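Uncharacterized protein (Bacteroides ovatus, PDB 4IPB) is of unknown function but belongs to the PepSY-like family of putative beta-lactamase-inhibitor-like proteins. Local coordinates at residues A[93-98]-A[116-121]; A[57-62]-A[84-89]; A[110-115]-A[123-128]. One frame throughout, in Å; residues are numbered along the deposited sequence. Where two conformers were deposited one is given.

Interaction 1 (A[93-98]-A[116-121]); sequences KWQAII and TPQGIL
Gln95 lies against the turn that carries Pro117 and Gln118, and its chain meets a different part of that turn at each step. CB is directed at the turn. CG, anti to the backbone N (chi1 176°), passes the proline ring, 3.8 Å from Pro117 CD. The amide carbon comes next, with Pro117 CD and Gln118 OE1 about equally near. At the tip the two amide atoms part: OE1 rests on Thr116, 3.7 Å from both CB and CG2, whereas NE2 stands 3.2 Å from Gln118 OE1. The two glutamines meet tip to tip, their amide planes 30° apart. Deeper in, Ala96 O is 3.2 Å from Pro117 CD, and Ile98 CD1 reaches Pro117 N at 3.9 Å. The receiving surface is a type I turn from Thr116 to Gly119, the connection between two sheet strands. Gly119 N bonds to Thr116 O, and Thr116 OG1 accepts from Ile120 N at 3.1 Å, which braces the turn internally. The contact is mainly van der Waals, a proline ring against a carbonyl oxygen, an amide and, more loosely, Ala96 CB and Ile98 CD1, graded from the buried isoleucine to the exposed glutamine tips.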
loop_
_atom_site.group_PDB
_atom_site.type_symbol
_atom_site.label_atom_id
_atom_site.label_comp_id
_atom_site.label_asym_id
_atom_site.label_seq_id
_atom_site.Cartn_x
_atom_site.Cartn_y
_atom_site.Cartn_z
ATOM N N LYS A 93 4.408 13.332 4.846
ATOM C CA LYS A 93 3.600 14.480 5.161
ATOM C C LYS A 93 2.092 14.193 5.127
ATOM O O LYS A 93 1.395 14.782 5.903
ATOM C CB LYS A 93 3.916 15.626 4.192
ATOM C CG LYS A 93 3.252 16.971 4.506
ATOM C CD LYS A 93 3.352 17.947 3.308
ATOM C CE LYS A 93 4.214 19.133 3.640
ATOM N NZ LYS A 93 4.211 20.116 2.515
ATOM N N TRP A 94 1.611 13.467 4.144
ATOM C CA TRP A 94 0.163 13.269 3.945
ATOM C C TRP A 94 -0.303 12.248 5.011
ATOM O O TRP A 94 0.491 11.426 5.523
ATOM C CB TRP A 94 -0.180 12.746 2.529
ATOM C CG TRP A 94 0.486 13.489 1.345
ATOM C CD1 TRP A 94 1.211 12.910 0.341
ATOM C CD2 TRP A 94 0.499 14.891 1.086
ATOM N NE1 TRP A 94 1.713 13.884 -0.509
ATOM C CE2 TRP A 94 1.243 15.101 -0.097
ATOM C CE3 TRP A 94 -0.069 15.975 1.708
ATOM C CZ2 TRP A 94 1.471 16.373 -0.646
ATOM C CZ3 TRP A 94 0.130 17.263 1.165
ATOM C CH2 TRP A 94 0.920 17.455 0.006
ATOM N N GLN A 95 -1.597 12.312 5.323
ATOM C CA GLN A 95 -2.237 11.361 6.231
ATOM C C GLN A 95 -2.226 9.931 5.623
ATOM O O GLN A 95 -2.356 9.724 4.405
ATOM C CB GLN A 95 -3.686 11.802 6.496
ATOM C CG GLN A 95 -4.519 10.870 7.333
ATOM C CD GLN A 95 -5.905 11.417 7.588
ATOM O OE1 GLN A 95 -6.782 11.368 6.740
ATOM N NE2 GLN A 95 -6.103 11.923 8.781
ATOM N N ALA A 96 -2.039 8.950 6.499
ATOM C CA ALA A 96 -2.108 7.565 6.074
ATOM C C ALA A 96 -3.465 7.216 5.479
ATOM O O ALA A 96 -4.491 7.782 5.802
ATOM C CB ALA A 96 -1.801 6.612 7.218
ATOM N N ILE A 97 -3.449 6.231 4.602
ATOM C CA ILE A 97 -4.624 5.714 3.915
ATOM C C ILE A 97 -4.616 4.184 4.033
ATOM O O ILE A 97 -3.593 3.559 3.871
ATOM C CB ILE A 97 -4.608 6.026 2.416
ATOM C CG1 ILE A 97 -4.575 7.511 2.190
ATOM C CG2 ILE A 97 -5.865 5.449 1.752
ATOM C CD1 ILE A 97 -4.251 7.943 0.756
ATOM N N ILE A 98 -5.774 3.625 4.347
ATOM C CA ILE A 98 -5.968 2.204 4.358
ATOM C C ILE A 98 -6.737 1.817 3.094
ATOM O O ILE A 98 -7.812 2.330 2.829
ATOM C CB ILE A 98 -6.766 1.745 5.590
ATOM C CG1 ILE A 98 -6.015 1.995 6.896
ATOM C CG2 ILE A 98 -7.029 0.235 5.478
ATOM C CD1 ILE A 98 -6.185 3.380 7.458
ATOM N N THR A 116 -9.697 6.581 5.569
ATOM C CA THR A 116 -8.837 7.332 6.468
ATOM C C THR A 116 -8.691 6.530 7.748
ATOM O O THR A 116 -9.531 5.652 8.084
ATOM C CB THR A 116 -9.399 8.737 6.820
ATOM O OG1 THR A 116 -10.506 8.615 7.711
ATOM C CG2 THR A 116 -9.824 9.532 5.562
ATOM N N PRO A 117 -7.678 6.854 8.549
ATOM C CA PRO A 117 -7.558 6.240 9.892
ATOM C C PRO A 117 -8.710 6.483 10.834
ATOM O O PRO A 117 -8.850 5.732 11.804
ATOM C CB PRO A 117 -6.280 6.869 10.449
ATOM C CG PRO A 117 -5.493 7.219 9.174
ATOM C CD PRO A 117 -6.553 7.744 8.266
ATOM N N GLN A 118 -9.514 7.522 10.584
ATOM C CA GLN A 118 -10.719 7.786 11.361
ATOM C C GLN A 118 -11.948 7.042 10.821
ATOM O O GLN A 118 -13.073 7.250 11.276
ATOM C CB GLN A 118 -10.996 9.283 11.390
ATOM C CG GLN A 118 -9.908 10.130 12.041
ATOM C CD GLN A 118 -8.589 10.197 11.268
ATOM O OE1 GLN A 118 -8.567 10.310 10.031
ATOM N NE2 GLN A 118 -7.475 10.084 11.993
ATOM N N GLY A 119 -11.758 6.212 9.820
ATOM C CA GLY A 119 -12.803 5.349 9.287
ATOM C C GLY A 119 -13.676 5.984 8.213
ATOM O O GLY A 119 -14.727 5.426 7.876
ATOM N N ILE A 120 -13.222 7.096 7.623
ATOM C CA ILE A 120 -14.011 7.734 6.555
ATOM C C ILE A 120 -13.652 7.066 5.230
ATOM O O ILE A 120 -12.483 6.943 4.896
ATOM C CB ILE A 120 -13.766 9.256 6.496
ATOM C CG1 ILE A 120 -14.113 9.914 7.835
ATOM C CG2 ILE A 120 -14.519 9.843 5.311
ATOM C CD1 ILE A 120 -15.514 9.750 8.302
ATOM N N LEU A 121 -14.666 6.641 4.486
ATOM C CA LEU A 121 -14.468 6.132 3.160
ATOM C C LEU A 121 -14.401 7.315 2.218
ATOM O O LEU A 121 -15.414 7.926 1.944
ATOM C CB LEU A 121 -15.570 5.146 2.732
ATOM C CG LEU A 121 -15.463 4.544 1.339
ATOM C CD1 LEU A 121 -14.114 3.844 1.116
ATOM C CD2 LEU A 121 -16.623 3.567 1.080
#

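Interaction 2 (A[57-62]-A[84-89]); sequences TDLVSL and DNVTMV
Thr57 and Met88, the latter deposited as selenomethionine, form an antiparallel hydrogen-bonded pair: Thr57 N gives to Met88 O at 2.8 Å, and Met88 N returns a bond to Thr57 O at 2.9 Å. One residue on, Asp58 and Thr87 make the non-hydrogen-bonded pair, with side chains side by side and pointing the same way. The regular pattern then breaks. Val86 O accepts twice, from Leu59 N at 2.7 Å and from Val60 N at 3.2 Å, the first donor tilted from the carbonyl plane and the second lying in it, on a lone pair. A single carbonyl thus holds the point where the segment 57-62 leaves the sheet. Val60 has a positive phi of 77°, and a weak bond from Ser61 N to Leu59 O spans it, consistent with a classic gamma turn.

Side chains fill in around this exit. Val86 is directed at the departing chain and splits its branches: Val86 CG1, anti to the backbone N, packs on Leu59 CB at 4.0 Å. Its other branch meets backbone, Val86 CG2 lying 3.8 Å from Ser61 C. Leu59 CD1 lies on Met88 CB at 3.9 Å. Further out, a water lies 2.7 Å from Thr57 OG1 and within reach of Met88 O. That hydroxyl is held chiefly by Lys42 NZ of strand 40-46, while Ser61 OG hydrogen-bonds to Asp63 OD1 and Leu59 O to Arg64 NH1.

Strand 52-58 is flanked on its other side by 40-46, where Phe40 touches Thr57 and Leu59. Strand 82-90 continues the sheet to 97-104, with a classic beta bulge placing Asp84 and Asn85 against Lys101, and the side chain of Leu62 touches Tyr70 and Phe73 of helix 67-75.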
loop_
_atom_site.group_PDB
_atom_site.type_symbol
_atom_site.label_atom_id
_atom_site.label_comp_id
_atom_site.label_asym_id
_atom_site.label_seq_id
_atom_site.Cartn_x
_atom_site.Cartn_y
_atom_site.Cartn_z
ATOM N N THR A 57 2.326 -1.314 3.257
ATOM C CA THR A 57 2.488 -2.548 3.989
ATOM C C THR A 57 1.243 -3.414 3.762
ATOM O O THR A 57 0.121 -2.953 3.941
ATOM C CB THR A 57 2.622 -2.334 5.504
ATOM O OG1 THR A 57 3.742 -1.452 5.785
ATOM C CG2 THR A 57 2.850 -3.626 6.253
ATOM N N ASP A 58 1.470 -4.651 3.348
ATOM C CA ASP A 58 0.381 -5.561 3.081
ATOM C C ASP A 58 -0.073 -6.220 4.377
ATOM O O ASP A 58 0.590 -7.136 4.889
ATOM C CB ASP A 58 0.869 -6.674 2.157
ATOM C CG ASP A 58 1.337 -6.162 0.777
ATOM O OD1 ASP A 58 0.899 -5.108 0.329
ATOM O OD2 ASP A 58 2.135 -6.875 0.122
ATOM N N LEU A 59 -1.207 -5.767 4.875
ATOM C CA LEU A 59 -1.799 -6.280 6.104
ATOM C C LEU A 59 -2.688 -7.505 5.886
ATOM O O LEU A 59 -2.941 -8.224 6.835
ATOM C CB LEU A 59 -2.606 -5.175 6.782
ATOM C CG LEU A 59 -1.873 -3.895 7.205
ATOM C CD1 LEU A 59 -2.816 -2.899 7.864
ATOM C CD2 LEU A 59 -0.743 -4.221 8.135
ATOM N N VAL A 60 -3.095 -7.741 4.630
ATOM C CA VAL A 60 -3.750 -8.990 4.161
ATOM C C VAL A 60 -5.231 -9.059 4.571
ATOM O O VAL A 60 -6.097 -9.269 3.719
ATOM C CB VAL A 60 -3.025 -10.268 4.614
ATOM C CG1 VAL A 60 -3.697 -11.511 4.023
ATOM C CG2 VAL A 60 -1.541 -10.231 4.238
ATOM N N SER A 61 -5.500 -8.895 5.854
ATOM C CA SER A 61 -6.834 -9.207 6.390
ATOM C C SER A 61 -7.390 -8.207 7.392
ATOM O O SER A 61 -6.660 -7.409 7.961
ATOM C CB SER A 61 -6.818 -10.587 6.995
ATOM O OG SER A 61 -5.756 -10.742 7.913
ATOM N N LEU A 62 -8.703 -8.286 7.629
ATOM C CA LEU A 62 -9.427 -7.296 8.439
ATOM C C LEU A 62 -9.054 -7.312 9.901
ATOM O O LEU A 62 -9.203 -6.290 10.571
ATOM C CB LEU A 62 -10.931 -7.531 8.343
ATOM C CG LEU A 62 -11.613 -7.296 6.991
ATOM C CD1 LEU A 62 -13.081 -7.630 7.185
ATOM C CD2 LEU A 62 -11.406 -5.886 6.440
ATOM N N ASP A 84 -9.907 -9.171 -0.431
ATOM C CA ASP A 84 -8.745 -9.749 -1.109
ATOM C C ASP A 84 -7.415 -9.283 -0.543
ATOM O O ASP A 84 -6.449 -10.065 -0.508
ATOM C CB ASP A 84 -8.735 -9.407 -2.592
ATOM C CG ASP A 84 -9.852 -10.103 -3.366
ATOM O OD1 ASP A 84 -10.563 -10.995 -2.825
ATOM O OD2 ASP A 84 -10.006 -9.741 -4.552
ATOM N N ASN A 85 -7.370 -8.024 -0.135
ATOM C CA ASN A 85 -6.155 -7.468 0.423
ATOM C C ASN A 85 -6.462 -6.222 1.245
ATOM O O ASN A 85 -7.522 -5.605 1.126
ATOM C CB ASN A 85 -5.183 -7.196 -0.726
ATOM C CG ASN A 85 -3.762 -6.904 -0.258
ATOM O OD1 ASN A 85 -3.331 -7.294 0.850
ATOM N ND2 ASN A 85 -2.995 -6.249 -1.128
ATOM N N VAL A 86 -5.529 -5.909 2.136
ATOM C CA VAL A 86 -5.606 -4.740 2.993
ATOM C C VAL A 86 -4.201 -4.151 2.978
ATOM O O VAL A 86 -3.264 -4.869 3.314
ATOM C CB VAL A 86 -6.039 -5.120 4.426
ATOM C CG1 VAL A 86 -6.110 -3.887 5.334
ATOM C CG2 VAL A 86 -7.365 -5.892 4.423
ATOM N N THR A 87 -4.085 -2.872 2.601
ATOM C CA THR A 87 -2.793 -2.220 2.490
ATOM C C THR A 87 -2.773 -0.961 3.347
ATOM O O THR A 87 -3.680 -0.077 3.224
ATOM C CB THR A 87 -2.462 -1.861 1.042
ATOM O OG1 THR A 87 -2.629 -3.012 0.237
ATOM C CG2 THR A 87 -1.053 -1.319 0.906
HETATM N N MSE A 88 -1.760 -0.795 4.177
HETATM C CA MSE A 88 -1.573 0.453 4.906
HETATM C C MSE A 88 -0.579 1.310 4.130
HETATM O O MSE A 88 0.474 0.783 3.735
HETATM C CB MSE A 88 -1.049 0.156 6.302
HETATM C CG MSE A 88 -0.645 1.396 7.108
HETATM SE SE MSE A 88 -2.153 2.574 7.509
HETATM C CE MSE A 88 -2.925 1.476 8.943
ATOM N N VAL A 89 -0.915 2.538 3.861
ATOM C CA VAL A 89 -0.107 3.457 3.021
ATOM C C VAL A 89 0.281 4.619 3.892
ATOM O O VAL A 89 -0.579 5.297 4.450
ATOM C CB VAL A 89 -0.830 3.931 1.744
ATOM C CG1 VAL A 89 0.145 4.677 0.846
ATOM C CG2 VAL A 89 -1.443 2.785 0.998
HETATM O O HOH W 1 2.819 1.125 5.675
#

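Interaction 3 (A[110-115]-A[123-128])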
loop_
_atom_site.group_PDB
_atom_site.type_symbol
_atom_site.label_atom_id
_atom_site.label_comp_id
_atom_site.label_asym_id
_atom_site.label_seq_id
_atom_site.Cartn_x
_atom_site.Cartn_y
_atom_site.Cartn_z
ATOM N N LYS A 110 -13.894 -6.073 -8.858
ATOM C CA LYS A 110 -13.038 -5.752 -7.730
ATOM C C LYS A 110 -13.025 -4.222 -7.532
ATOM O O LYS A 110 -12.939 -3.482 -8.529
ATOM C CB LYS A 110 -11.577 -6.150 -7.989
ATOM C CG LYS A 110 -11.317 -7.565 -8.452
ATOM C CD LYS A 110 -11.326 -8.497 -7.296
ATOM C CE LYS A 110 -11.055 -9.925 -7.743
ATOM N NZ LYS A 110 -11.525 -10.829 -6.669
ATOM N N TYR A 111 -13.128 -3.769 -6.282
ATOM C CA TYR A 111 -12.972 -2.361 -5.951
ATOM C C TYR A 111 -11.875 -2.155 -4.915
ATOM O O TYR A 111 -11.692 -3.011 -4.059
ATOM C CB TYR A 111 -14.248 -1.763 -5.349
ATOM C CG TYR A 111 -15.438 -1.802 -6.269
ATOM C CD1 TYR A 111 -15.491 -0.957 -7.386
ATOM C CD2 TYR A 111 -16.539 -2.571 -5.972
ATOM C CE1 TYR A 111 -16.574 -1.008 -8.250
ATOM C CE2 TYR A 111 -17.640 -2.592 -6.813
ATOM C CZ TYR A 111 -17.631 -1.828 -7.948
ATOM O OH TYR A 111 -18.763 -1.915 -8.729
ATOM N N GLN A 112 -11.148 -1.060 -5.050
ATOM C CA GLN A 112 -10.317 -0.539 -3.963
ATOM C C GLN A 112 -11.109 0.493 -3.189
ATOM O O GLN A 112 -11.705 1.400 -3.797
ATOM C CB GLN A 112 -9.050 0.170 -4.443
ATOM C CG GLN A 112 -7.973 -0.763 -4.929
ATOM C CD GLN A 112 -6.800 0.019 -5.476
ATOM O OE1 GLN A 112 -6.986 0.942 -6.238
ATOM N NE2 GLN A 112 -5.572 -0.343 -5.075
ATOM N N LEU A 113 -11.094 0.330 -1.871
ATOM C CA LEU A 113 -11.772 1.213 -0.938
ATOM C C LEU A 113 -10.684 1.956 -0.206
ATOM O O LEU A 113 -9.806 1.339 0.343
ATOM C CB LEU A 113 -12.616 0.390 0.058
ATOM C CG LEU A 113 -13.494 -0.719 -0.459
ATOM C CD1 LEU A 113 -14.210 -1.421 0.682
ATOM C CD2 LEU A 113 -14.410 -0.178 -1.507
ATOM N N PHE A 114 -10.712 3.291 -0.224
ATOM C CA PHE A 114 -9.706 4.171 0.419
ATOM C C PHE A 114 -10.284 4.799 1.688
ATOM O O PHE A 114 -11.165 5.708 1.605
ATOM C CB PHE A 114 -9.303 5.258 -0.557
ATOM C CG PHE A 114 -8.607 4.729 -1.815
ATOM C CD1 PHE A 114 -9.336 4.185 -2.835
ATOM C CD2 PHE A 114 -7.239 4.917 -1.990
ATOM C CE1 PHE A 114 -8.709 3.730 -3.998
ATOM C CE2 PHE A 114 -6.615 4.496 -3.142
ATOM C CZ PHE A 114 -7.354 3.864 -4.151
ATOM N N TYR A 115 -9.812 4.307 2.834
ATOM C CA TYR A 115 -10.265 4.743 4.126
ATOM C C TYR A 115 -9.209 5.617 4.824
ATOM O O TYR A 115 -8.014 5.323 4.763
ATOM C CB TYR A 115 -10.541 3.542 5.076
ATOM C CG TYR A 115 -11.836 2.833 4.795
ATOM C CD1 TYR A 115 -12.986 3.256 5.395
ATOM C CD2 TYR A 115 -11.886 1.711 3.956
ATOM C CE1 TYR A 115 -14.200 2.625 5.153
ATOM C CE2 TYR A 115 -13.100 1.072 3.696
ATOM C CZ TYR A 115 -14.231 1.528 4.306
ATOM O OH TYR A 115 -15.454 0.934 4.075
ATOM N N LYS A 123 -13.171 7.452 -1.056
ATOM C CA LYS A 123 -13.382 7.126 -2.463
ATOM C C LYS A 123 -13.180 5.638 -2.685
ATOM O O LYS A 123 -12.636 4.964 -1.832
ATOM C CB LYS A 123 -12.406 7.905 -3.341
ATOM C CG LYS A 123 -10.962 7.523 -3.140
ATOM C CD LYS A 123 -10.041 8.343 -4.015
ATOM C CE LYS A 123 -8.594 7.905 -3.827
ATOM N NZ LYS A 123 -7.769 8.680 -4.775
ATOM N N THR A 124 -13.706 5.169 -3.825
ATOM C CA THR A 124 -13.483 3.808 -4.290
ATOM C C THR A 124 -13.155 3.869 -5.781
ATOM O O THR A 124 -13.467 4.847 -6.478
ATOM C CB THR A 124 -14.665 2.887 -4.098
ATOM O OG1 THR A 124 -15.667 3.221 -5.042
ATOM C CG2 THR A 124 -15.247 2.971 -2.682
ATOM N N ARG A 125 -12.521 2.801 -6.253
ATOM C CA ARG A 125 -12.120 2.696 -7.627
ATOM C C ARG A 125 -12.327 1.268 -8.084
ATOM O O ARG A 125 -11.911 0.364 -7.402
ATOM C CB ARG A 125 -10.597 3.002 -7.698
ATOM C CG ARG A 125 -10.031 3.008 -9.061
ATOM C CD ARG A 125 -8.640 3.637 -9.066
ATOM N NE ARG A 125 -7.586 2.861 -8.375
ATOM C CZ ARG A 125 -6.298 3.156 -8.515
ATOM N NH1 ARG A 125 -5.971 4.191 -9.277
ATOM N NH2 ARG A 125 -5.357 2.435 -7.933
ATOM N N ASN A 126 -12.891 1.082 -9.271
ATOM C CA ASN A 126 -13.012 -0.234 -9.918
ATOM C C ASN A 126 -11.625 -0.623 -10.427
ATOM O O ASN A 126 -11.014 0.142 -11.208
ATOM C CB ASN A 126 -14.005 -0.135 -11.067
ATOM C CG ASN A 126 -14.353 -1.479 -11.652
ATOM O OD1 ASN A 126 -13.495 -2.317 -11.801
ATOM N ND2 ASN A 126 -15.599 -1.668 -12.000
ATOM N N VAL A 127 -11.130 -1.791 -9.995
ATOM C CA VAL A 127 -9.806 -2.211 -10.404
ATOM C C VAL A 127 -9.869 -3.575 -11.050
ATOM O O VAL A 127 -8.867 -4.286 -11.063
ATOM C CB VAL A 127 -8.769 -2.195 -9.271
ATOM C CG1 VAL A 127 -8.554 -0.783 -8.802
ATOM C CG2 VAL A 127 -9.240 -3.034 -8.102
ATOM N N SER A 128 -11.045 -3.922 -11.576
ATOM C CA SER A 128 -11.306 -5.223 -12.155
ATOM C C SER A 128 -10.310 -5.470 -13.307
ATOM O O SER A 128 -9.764 -6.571 -13.434
ATOM C CB SER A 128 -12.743 -5.293 -12.686
ATOM O OG SER A 128 -13.711 -5.103 -11.658
#
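The beta hairpin of strands 107-115 and 121-126 ends the sheet, and Gln112 with Arg125 is an antiparallel hydrogen-bonded pair within it. Their backbones exchange two bonds, N of each to O of the other, both 2.9 Å. The side chains repeat the pairing on one face: they run side by side, and Arg125 grips Gln112 OE1 through NH2 at 2.8 Å and NE at 2.9 Å. NH2 sits on a lone pair of the amide oxygen, NE approaches nearly along the C=O axis, and the amide and guanidinium planes lie 3° apart. Phe114 CZ lies over a face of that guanidinium. On the ring of Phe114 itself, Lys123 CE sits above the centre, 3.7 Å from the centroid, with NZ following at 4.7 Å in a cation-pi contact. Lys123 CG stands between the backbone N and the carbonyl carbon (chi1 66°), near Phe114 CB and CD1. On the opposite face Leu113 CD2 presses tightly on Thr124 CG2 at 3.5 Å. At the strand's end, Asn126 OD1 accepts from Ser128 N in an Asx turn, and Ser128 OG receives Lys110 N at 3.0 Å. Strand 97-104 flanks 107-115 on its other side, Leu113 reaches Phe73 of helix 67-75, Gln112 NE2 hydrogen-bonds to Ile133 O, and Arg125 NH2 to Thr138 OG1 of helix 136-139.

All three contacts reach one antiparallel sheet, interaction 1 at the ends of its strands, and their centres lie 13 to 15 Å apart. Residues 97-98 of interaction 1 bond to both neighbours: Ile97 O is 2.9 Å from Val89 N of interaction 2, and Ile98 O is 2.8 Å from Tyr115 N of interaction 3, both probable hydrogen bonds. Ile98 CG1 also packs on Met88 CE at 3.7 Å. Interactions 2 and 3 are joined directly across the intervening strand 97-104 by a salt bridge, Asp84 OD2 to Lys110 NZ at 2.8 Å. The function is unknown, and no site is assigned. A glycerol about 5 Å from the Thr57 side chain probably comes from the crystallisation liquor.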